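Local coordinates for protein beta-galactosidase/beta-glucuronidase (Faecalibacterium prausnitzii L2-6, PDB 6MVF) that binds FMN and is a family 2 glycoside hydrolase of the gut microbiome, a beta-glucuronidase that may also have beta-galactosidase activity, at residues A356-I361 against E376-L381. Sequence-based numbering, arbitrary orientation.
Sequences AEIPFI and EEMKEL. With FMN (flavin mononucleotide), chain G.
Ile358 points at the helix and fits between Glu377, Met378 and Leu381. Ile358 CG2 meets all three: it lies 3.6 Å from Met378 SD and 3.7 Å from Leu381 CD2, and also touches the Glu377 backbone O. CG1 of Ile358 sits between its backbone N and carbonyl carbon (chi1 57°), which leaves CG2 beside the N and turned to the helix. Ile358 CD1 reaches on to Met378, 3.8 Å from Met378 SD. The Ile358 and Met378 side chains cross at about a right angle, and the bent methionine chain brings its sulfur against both methyl groups. Leu381, on the helix, packs against Ala356 and Glu357 at the end of the strand. Its CD2 rests on the backbone of Glu357, and Leu381 CD1 faces Ala356 CB at 4.3 Å.

Glu377 and Pro359 meet from opposite directions. The extended glutamate brings its carboxylate up to CG and CD of Pro359, with Glu377 OE1 3.2 Å from Pro359 CD. Glu377 OE1 also makes a weak hydrogen bond with NE2 of His373. An alanine in place of Glu377 would probably leave the Pro359 ring without this cover and His373 without its weak mate. Lys379 turns to the other side of the helix and extends to the FMN phosphate, which it helps to bind. In this beta-alpha-beta unit of the TIM barrel, the contact packs the end of strand 353-357 and the loop that follows it against helix 368-385.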
loop_
_atom_site.group_PDB
_atom_site.type_symbol
_atom_site.label_atom_id
_atom_site.label_comp_id
_atom_site.label_asym_id
_atom_site.label_seq_id
_atom_site.Cartn_x
_atom_site.Cartn_y
_atom_site.Cartn_z
ATOM N N ALA A 356 33.782 3.833 5.275
ATOM C CA ALA A 356 33.244 5.046 5.879
ATOM C C ALA A 356 34.381 5.914 6.413
ATOM O O ALA A 356 35.375 5.392 6.931
ATOM C CB ALA A 356 32.261 4.717 7.007
ATOM N N GLU A 357 34.231 7.241 6.297
ATOM C CA GLU A 357 35.309 8.146 6.682
ATOM C C GLU A 357 34.759 9.457 7.244
ATOM O O GLU A 357 33.573 9.779 7.116
ATOM C CB GLU A 357 36.243 8.424 5.500
ATOM C CG GLU A 357 35.649 9.276 4.426
ATOM C CD GLU A 357 36.622 9.541 3.274
ATOM O OE1 GLU A 357 37.552 8.733 3.068
ATOM O OE2 GLU A 357 36.470 10.566 2.572
ATOM N N ILE A 358 35.659 10.209 7.881
ATOM C CA ILE A 358 35.386 11.540 8.421
ATOM C C ILE A 358 35.932 12.564 7.432
ATOM O O ILE A 358 36.803 12.218 6.624
ATOM C CB ILE A 358 36.018 11.721 9.810
ATOM C CG1 ILE A 358 37.532 11.478 9.728
ATOM C CG2 ILE A 358 35.357 10.815 10.837
ATOM C CD1 ILE A 358 38.228 11.542 11.039
ATOM N N PRO A 359 35.453 13.832 7.450
ATOM C CA PRO A 359 35.956 14.838 6.492
ATOM C C PRO A 359 37.257 15.513 6.915
ATOM O O PRO A 359 37.395 16.727 6.795
ATOM C CB PRO A 359 34.809 15.854 6.421
ATOM C CG PRO A 359 34.188 15.770 7.770
ATOM C CD PRO A 359 34.325 14.342 8.240
ATOM N N PHE A 360 38.213 14.736 7.415
ATOM C CA PHE A 360 39.579 15.201 7.676
ATOM C C PHE A 360 40.314 15.263 6.332
ATOM O O PHE A 360 41.007 14.332 5.914
ATOM C CB PHE A 360 40.238 14.252 8.669
ATOM C CG PHE A 360 41.556 14.721 9.193
ATOM C CD1 PHE A 360 41.936 16.054 9.076
ATOM C CD2 PHE A 360 42.435 13.808 9.796
ATOM C CE1 PHE A 360 43.164 16.475 9.565
ATOM C CE2 PHE A 360 43.665 14.213 10.280
ATOM C CZ PHE A 360 44.034 15.545 10.169
ATOM N N ILE A 361 40.140 16.380 5.624
ATOM C CA ILE A 361 40.417 16.425 4.193
ATOM C C ILE A 361 41.351 17.582 3.836
ATOM O O ILE A 361 41.189 18.708 4.323
ATOM C CB ILE A 361 39.098 16.513 3.391
ATOM C CG1 ILE A 361 39.353 16.449 1.883
ATOM C CG2 ILE A 361 38.316 17.751 3.765
ATOM C CD1 ILE A 361 38.203 15.803 1.110
ATOM N N GLU A 376 36.415 14.008 17.847
ATOM C CA GLU A 376 34.990 13.872 18.146
ATOM C C GLU A 376 34.237 13.306 16.953
ATOM O O GLU A 376 33.366 12.435 17.110
ATOM C CB GLU A 376 34.395 15.216 18.532
ATOM C CG GLU A 376 35.015 15.859 19.737
ATOM C CD GLU A 376 34.449 15.358 21.036
ATOM O OE1 GLU A 376 34.353 14.125 21.217
ATOM O OE2 GLU A 376 34.102 16.204 21.887
ATOM N N GLU A 377 34.571 13.789 15.748
ATOM C CA GLU A 377 33.886 13.338 14.544
ATOM C C GLU A 377 34.147 11.863 14.284
ATOM O O GLU A 377 33.252 11.146 13.816
ATOM C CB GLU A 377 34.311 14.182 13.342
ATOM C CG GLU A 377 33.348 14.103 12.182
ATOM C CD GLU A 377 33.416 15.306 11.229
ATOM O OE1 GLU A 377 34.515 15.879 11.025
ATOM O OE2 GLU A 377 32.362 15.668 10.662
ATOM N N MET A 378 35.351 11.380 14.605
ATOM C CA MET A 378 35.616 9.962 14.425
ATOM C C MET A 378 34.928 9.131 15.500
ATOM O O MET A 378 34.470 8.011 15.219
ATOM C CB MET A 378 37.111 9.702 14.430
ATOM C CG MET A 378 37.464 8.305 14.002
ATOM S SD MET A 378 37.235 8.121 12.218
ATOM C CE MET A 378 36.756 6.419 12.191
ATOM N N LYS A 379 34.816 9.686 16.698
ATOM C CA LYS A 379 34.128 8.983 17.803
ATOM C C LYS A 379 32.641 8.862 17.463
ATOM O O LYS A 379 32.070 7.855 17.747
ATOM C CB LYS A 379 34.407 9.684 19.130
ATOM C CG LYS A 379 34.310 8.784 20.341
ATOM C CD LYS A 379 34.798 9.374 21.628
ATOM C CE LYS A 379 34.352 8.569 22.822
ATOM N NZ LYS A 379 34.815 9.140 24.100
ATOM N N GLU A 380 32.057 9.888 16.875
ATOM C CA GLU A 380 30.655 9.817 16.482
ATOM C C GLU A 380 30.465 8.884 15.296
ATOM O O GLU A 380 29.458 8.177 15.215
ATOM C CB GLU A 380 30.118 11.212 16.147
ATOM C CG GLU A 380 30.053 12.151 17.328
ATOM C CD GLU A 380 29.628 13.552 16.922
ATOM O OE1 GLU A 380 30.064 14.033 15.851
ATOM O OE2 GLU A 380 28.848 14.174 17.673
ATOM N N LEU A 381 31.405 8.885 14.353
ATOM C CA LEU A 381 31.258 8.022 13.186
ATOM C C LEU A 381 31.267 6.554 13.590
ATOM O O LEU A 381 30.487 5.753 13.068
ATOM C CB LEU A 381 32.366 8.304 12.175
ATOM C CG LEU A 381 32.431 7.357 10.978
ATOM C CD1 LEU A 381 31.151 7.470 10.131
ATOM C CD2 LEU A 381 33.699 7.610 10.148
HETATM N N1 FMN G . 28.791 4.437 26.795
HETATM C C2 FMN G . 27.595 4.929 27.127
HETATM O O2 FMN G . 27.385 5.399 28.247
HETATM N N3 FMN G . 26.582 4.966 26.291
HETATM C C4 FMN G . 26.649 4.509 25.079
HETATM O O4 FMN G . 25.703 4.547 24.309
HETATM C C4A FMN G . 27.890 3.953 24.660
HETATM N N5 FMN G . 27.965 3.508 23.439
HETATM C C5A FMN G . 29.083 2.982 22.982
HETATM C C6 FMN G . 29.124 2.517 21.693
HETATM C C7 FMN G . 30.255 1.966 21.206
HETATM C C7M FMN G . 30.290 1.471 19.813
HETATM C C8 FMN G . 31.439 1.893 22.053
HETATM C C8M FMN G . 32.696 1.306 21.517
HETATM C C9 FMN G . 31.391 2.360 23.348
HETATM C C9A FMN G . 30.248 2.899 23.854
HETATM N N10 FMN G . 30.206 3.399 25.146
HETATM C C10 FMN G . 29.000 3.937 25.590
HETATM C "C1'" FMN G . 31.411 3.237 25.948
HETATM C "C2'" FMN G . 32.227 4.403 26.451
HETATM O "O2'" FMN G . 33.101 4.624 25.373
HETATM C "C3'" FMN G . 33.110 4.050 27.627
HETATM O "O3'" FMN G . 32.625 2.878 28.245
HETATM C "C4'" FMN G . 33.142 5.089 28.726
HETATM O "O4'" FMN G . 31.801 5.522 28.900
HETATM C "C5'" FMN G . 34.088 6.261 28.465
HETATM O "O5'" FMN G . 33.400 7.373 27.922
HETATM P P FMN G . 34.116 8.605 27.228
HETATM O O1P FMN G . 33.196 9.713 27.552
HETATM O O2P FMN G . 35.475 8.672 27.859
HETATM O O3P FMN G . 34.240 8.355 25.763
#